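Local coordinates for protein Cfl (Pectobacterium brasiliense, PDB 7A9J) that probably activates carboxylic acids with ATP as a coronafacic acid ligase of the AMP-binding enzyme family, joining them to amines as amides, at residues A[433-444]-A[487-498]. The protein carries 1 engineered substitution. Sequence-based numbering, arbitrary orientation.
Sequences YPVYPIEIENTL and YLSDNLAHYKHP
Lys496 reaches across to Glu439 and closes a salt bridge, NZ to OE2 2.8 Å, the two side chains crossing at about a right angle. The ammonium sits on the syn lone pair of OE2; lysine is long enough for this, its torsions beyond CG all near 180° carrying the charge from the 494-496 turn to the carboxylate. Leu492 suits its place by having two methyls to divide: CD2 lies beside the same OE2, while CD1 packs on Ile440 CG1 and faces the tip of Thr443. Thr443 in turn offers two different branches, with CG2, anti to its own N, against Leu488 CD2 (3.7 Å) and OG1 toward Leu492. Leu444 CD2 meets that same Leu488 methyl, and Ile440 CG2 rests near the ring of Pro498.

At one end of the contact the rigid ring of Tyr487 carries its hydroxyl to a helix carbonyl, donating to Thr443 O (OH to O 2.8 Å) from 26° out of the carbonyl plane. Asn491 ND2 binds the Tyr487 carbonyl oxygen (2.7 Å) and lies over one face of that ring, toward its rim. At the other end, Val435 CG2 packs obliquely against Tyr495 CD1 at 3.6 Å, and the edge of Tyr433 points to the face of Tyr495, centroids 5.9 Å apart. A water links Pro434 O with Tyr495 OH.

Behind these side chains, Ile440 and Leu444 touch Val455 of strand 450-460, and Val435 and Pro498 touch Ile467 of strand 464-473. The contact thus joins strand 433-435 and the following helix to helix 481-491 and the 3-10 turn 494-496, within the C-terminal domain of this adenylate-forming fold. Apolar packing sets the closeness, while the directional links (charged pair, phenol-to-carbonyl bond and water bridge) probably favour one register of the segments.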
loop_
_atom_site.group_PDB
_atom_site.type_symbol
_atom_site.label_atom_id
_atom_site.label_comp_id
_atom_site.label_asym_id
_atom_site.label_seq_id
_atom_site.Cartn_x
_atom_site.Cartn_y
_atom_site.Cartn_z
ATOM N N TYR A 433 10.976 26.873 18.606
ATOM C CA TYR A 433 10.505 26.695 17.226
ATOM C C TYR A 433 10.648 25.254 16.762
ATOM O O TYR A 433 11.640 24.571 17.054
ATOM C CB TYR A 433 11.268 27.612 16.270
ATOM C CG TYR A 433 10.823 29.047 16.374
ATOM C CD1 TYR A 433 11.363 29.901 17.318
ATOM C CD2 TYR A 433 9.820 29.530 15.541
ATOM C CE1 TYR A 433 10.924 31.227 17.418
ATOM C CE2 TYR A 433 9.373 30.829 15.629
ATOM C CZ TYR A 433 9.928 31.679 16.568
ATOM O OH TYR A 433 9.462 32.978 16.625
ATOM N N PRO A 434 9.653 24.774 16.032
ATOM C CA PRO A 434 9.714 23.395 15.535
ATOM C C PRO A 434 10.709 23.268 14.387
ATOM O O PRO A 434 10.785 24.134 13.509
ATOM C CB PRO A 434 8.280 23.132 15.066
ATOM C CG PRO A 434 7.822 24.474 14.600
ATOM C CD PRO A 434 8.428 25.470 15.629
ATOM N N VAL A 435 11.504 22.196 14.433
ATOM C CA VAL A 435 12.448 21.840 13.375
ATOM C C VAL A 435 12.117 20.431 12.881
ATOM O O VAL A 435 11.860 19.524 13.676
ATOM C CB VAL A 435 13.905 21.933 13.897
ATOM C CG1 VAL A 435 14.871 21.511 12.841
ATOM C CG2 VAL A 435 14.223 23.423 14.306
ATOM N N TYR A 436 12.146 20.251 11.560
ATOM C CA TYR A 436 11.671 18.995 10.990
ATOM C C TYR A 436 12.829 18.260 10.357
ATOM O O TYR A 436 13.286 18.674 9.277
ATOM C CB TYR A 436 10.597 19.307 9.934
ATOM C CG TYR A 436 9.520 20.206 10.471
ATOM C CD1 TYR A 436 8.703 19.780 11.500
ATOM C CD2 TYR A 436 9.378 21.513 9.996
ATOM C CE1 TYR A 436 7.725 20.645 12.043
ATOM C CE2 TYR A 436 8.432 22.363 10.500
ATOM C CZ TYR A 436 7.604 21.917 11.533
ATOM O OH TYR A 436 6.651 22.775 11.977
ATOM N N PRO A 437 13.243 17.117 10.909
ATOM C CA PRO A 437 14.354 16.355 10.320
ATOM C C PRO A 437 14.191 16.062 8.839
ATOM O O PRO A 437 15.158 16.192 8.093
ATOM C CB PRO A 437 14.367 15.071 11.167
ATOM C CG PRO A 437 13.798 15.520 12.457
ATOM C CD PRO A 437 12.733 16.478 12.126
ATOM N N ILE A 438 12.997 15.644 8.390
ATOM C CA ILE A 438 12.850 15.289 6.987
ATOM C C ILE A 438 13.204 16.473 6.089
ATOM O O ILE A 438 13.791 16.285 5.003
ATOM C CB ILE A 438 11.437 14.732 6.726
ATOM C CG1 ILE A 438 11.427 14.049 5.367
ATOM C CG2 ILE A 438 10.364 15.810 6.665
ATOM C CD1 ILE A 438 10.133 13.374 5.072
ATOM N N GLU A 439 12.917 17.703 6.536
ATOM C CA GLU A 439 13.259 18.864 5.723
ATOM C C GLU A 439 14.780 19.080 5.676
ATOM O O GLU A 439 15.343 19.399 4.615
ATOM C CB GLU A 439 12.542 20.105 6.293
ATOM C CG GLU A 439 12.856 21.431 5.613
ATOM C CD GLU A 439 12.680 22.658 6.542
ATOM O OE1 GLU A 439 11.772 22.671 7.406
ATOM O OE2 GLU A 439 13.470 23.623 6.418
ATOM N N ILE A 440 15.468 18.885 6.810
ATOM C CA ILE A 440 16.917 19.059 6.815
ATOM C C ILE A 440 17.588 17.979 5.984
ATOM O O ILE A 440 18.537 18.259 5.237
ATOM C CB ILE A 440 17.467 19.046 8.249
ATOM C CG1 ILE A 440 16.826 20.148 9.079
ATOM C CG2 ILE A 440 19.002 19.212 8.213
ATOM C CD1 ILE A 440 17.167 20.043 10.546
ATOM N N GLU A 441 17.139 16.725 6.146
ATOM C CA GLU A 441 17.665 15.609 5.354
ATOM C C GLU A 441 17.523 15.880 3.870
ATOM O O GLU A 441 18.450 15.617 3.090
ATOM C CB GLU A 441 16.930 14.309 5.718
ATOM C CG GLU A 441 17.244 13.768 7.118
ATOM C CD GLU A 441 16.144 12.869 7.683
ATOM O OE1 GLU A 441 15.267 12.352 6.907
ATOM O OE2 GLU A 441 16.187 12.617 8.893
ATOM N N ASN A 442 16.374 16.421 3.456
ATOM C CA ASN A 442 16.178 16.672 2.034
ATOM C C ASN A 442 17.193 17.671 1.502
ATOM O O ASN A 442 17.699 17.514 0.394
ATOM C CB ASN A 442 14.758 17.160 1.752
ATOM C CG ASN A 442 14.541 17.456 0.273
ATOM O OD1 ASN A 442 14.527 16.544 -0.569
ATOM N ND2 ASN A 442 14.395 18.735 -0.056
ATOM N N THR A 443 17.536 18.681 2.297
ATOM C CA THR A 443 18.549 19.642 1.880
ATOM C C THR A 443 19.922 18.988 1.791
ATOM O O THR A 443 20.657 19.192 0.822
ATOM C CB THR A 443 18.571 20.811 2.871
ATOM O OG1 THR A 443 17.304 21.474 2.818
ATOM C CG2 THR A 443 19.692 21.796 2.501
ATOM N N LEU A 444 20.285 18.212 2.815
ATOM C CA LEU A 444 21.620 17.623 2.895
ATOM C C LEU A 444 21.907 16.737 1.700
ATOM O O LEU A 444 22.960 16.851 1.060
ATOM C CB LEU A 444 21.751 16.817 4.191
ATOM C CG LEU A 444 21.906 17.650 5.458
ATOM C CD1 LEU A 444 21.715 16.770 6.670
ATOM C CD2 LEU A 444 23.264 18.361 5.496
ATOM N N TYR A 487 27.309 25.166 3.161
ATOM C CA TYR A 487 26.201 24.832 2.264
ATOM C C TYR A 487 24.846 25.072 2.930
ATOM O O TYR A 487 23.912 25.578 2.289
ATOM C CB TYR A 487 26.344 23.374 1.804
ATOM C CG TYR A 487 25.148 22.795 1.083
ATOM C CD1 TYR A 487 24.919 23.050 -0.263
ATOM C CD2 TYR A 487 24.254 21.974 1.752
ATOM C CE1 TYR A 487 23.808 22.498 -0.920
ATOM C CE2 TYR A 487 23.161 21.427 1.118
ATOM C CZ TYR A 487 22.936 21.685 -0.209
ATOM O OH TYR A 487 21.829 21.120 -0.807
ATOM N N LEU A 488 24.715 24.720 4.216
ATOM C CA LEU A 488 23.448 24.941 4.908
ATOM C C LEU A 488 23.185 26.428 5.167
ATOM O O LEU A 488 22.026 26.856 5.157
ATOM C CB LEU A 488 23.418 24.148 6.215
ATOM C CG LEU A 488 23.359 22.626 6.070
ATOM C CD1 LEU A 488 23.310 21.984 7.433
ATOM C CD2 LEU A 488 22.141 22.204 5.308
ATOM N N SER A 489 24.230 27.227 5.404
ATOM C CA SER A 489 24.048 28.671 5.561
ATOM C C SER A 489 23.324 29.285 4.368
ATOM O O SER A 489 22.509 30.203 4.526
ATOM C CB SER A 489 25.406 29.337 5.738
ATOM O OG SER A 489 26.239 28.503 6.529
ATOM N N ASP A 490 23.613 28.799 3.163
ATOM C CA ASP A 490 22.981 29.328 1.965
ATOM C C ASP A 490 21.587 28.763 1.725
ATOM O O ASP A 490 20.847 29.323 0.910
ATOM C CB ASP A 490 23.859 29.047 0.739
ATOM C CG ASP A 490 25.324 29.458 0.946
ATOM O OD1 ASP A 490 25.598 30.463 1.649
ATOM O OD2 ASP A 490 26.210 28.767 0.394
ATOM N N ASN A 491 21.197 27.679 2.403
ATOM C CA ASN A 491 19.965 26.990 2.044
ATOM C C ASN A 491 18.953 26.832 3.167
ATOM O O ASN A 491 17.783 26.579 2.867
ATOM C CB ASN A 491 20.274 25.594 1.478
ATOM C CG ASN A 491 20.982 25.653 0.142
ATOM O OD1 ASN A 491 20.375 25.949 -0.884
ATOM N ND2 ASN A 491 22.273 25.362 0.148
ATOM N N LEU A 492 19.352 26.951 4.432
ATOM C CA LEU A 492 18.438 26.726 5.547
ATOM C C LEU A 492 18.611 27.808 6.596
ATOM O O LEU A 492 19.718 28.308 6.813
ATOM C CB LEU A 492 18.674 25.364 6.231
ATOM C CG LEU A 492 17.917 24.213 5.576
ATOM C CD1 LEU A 492 18.149 22.938 6.340
ATOM C CD2 LEU A 492 16.424 24.508 5.467
ATOM N N ALA A 493 17.520 28.128 7.282
ATOM C CA ALA A 493 17.631 29.002 8.446
ATOM C C ALA A 493 18.616 28.425 9.463
ATOM O O ALA A 493 18.729 27.209 9.646
ATOM C CB ALA A 493 16.259 29.203 9.092
ATOM N N HIS A 494 19.323 29.319 10.153
ATOM C CA HIS A 494 20.393 28.886 11.035
ATOM C C HIS A 494 19.881 28.009 12.175
ATOM O O HIS A 494 20.603 27.112 12.650
ATOM C CB HIS A 494 21.137 30.114 11.580
ATOM C CG HIS A 494 22.169 29.782 12.617
ATOM N ND1 HIS A 494 21.856 29.603 13.951
ATOM C CD2 HIS A 494 23.505 29.580 12.515
ATOM C CE1 HIS A 494 22.954 29.296 14.622
ATOM N NE2 HIS A 494 23.968 29.279 13.774
ATOM N N TYR A 495 18.661 28.256 12.669
ATOM C CA TYR A 495 18.234 27.488 13.835
ATOM C C TYR A 495 17.946 26.047 13.465
ATOM O O TYR A 495 17.876 25.197 14.355
ATOM C CB TYR A 495 17.007 28.116 14.499
ATOM C CG TYR A 495 15.711 28.017 13.701
ATOM C CD1 TYR A 495 14.781 27.003 13.962
ATOM C CD2 TYR A 495 15.407 28.931 12.695
ATOM C CE1 TYR A 495 13.605 26.921 13.265
ATOM C CE2 TYR A 495 14.221 28.845 11.982
ATOM C CZ TYR A 495 13.320 27.822 12.270
ATOM O OH TYR A 495 12.128 27.695 11.578
ATOM N N LYS A 496 17.782 25.764 12.178
ATOM C CA LYS A 496 17.569 24.400 11.704
ATOM C C LYS A 496 18.877 23.637 11.516
ATOM O O LYS A 496 18.846 22.425 11.241
ATOM C CB LYS A 496 16.804 24.441 10.377
ATOM C CG LYS A 496 15.464 25.139 10.446
ATOM C CD LYS A 496 14.928 25.305 9.026
ATOM C CE LYS A 496 13.589 25.976 8.997
ATOM N NZ LYS A 496 13.130 26.100 7.580
ATOM N N HIS A 497 20.006 24.312 11.646
ATOM C CA HIS A 497 21.298 23.717 11.334
ATOM C C HIS A 497 21.694 22.664 12.371
ATOM O O HIS A 497 21.613 22.919 13.582
ATOM C CB HIS A 497 22.396 24.788 11.322
ATOM C CG HIS A 497 22.445 25.631 10.083
ATOM N ND1 HIS A 497 21.343 25.879 9.285
ATOM C CD2 HIS A 497 23.483 26.273 9.499
ATOM C CE1 HIS A 497 21.700 26.643 8.268
ATOM N NE2 HIS A 497 22.995 26.895 8.374
ATOM N N PRO A 498 22.247 21.544 11.931
ATOM C CA PRO A 498 22.810 20.579 12.879
ATOM C C PRO A 498 23.889 21.250 13.709
ATOM O O PRO A 498 24.602 22.137 13.233
ATOM C CB PRO A 498 23.381 19.476 11.974
ATOM C CG PRO A 498 22.534 19.553 10.697
ATOM C CD PRO A 498 22.206 21.033 10.539
HETATM O O HOH W 1 9.702 26.874 13.026
#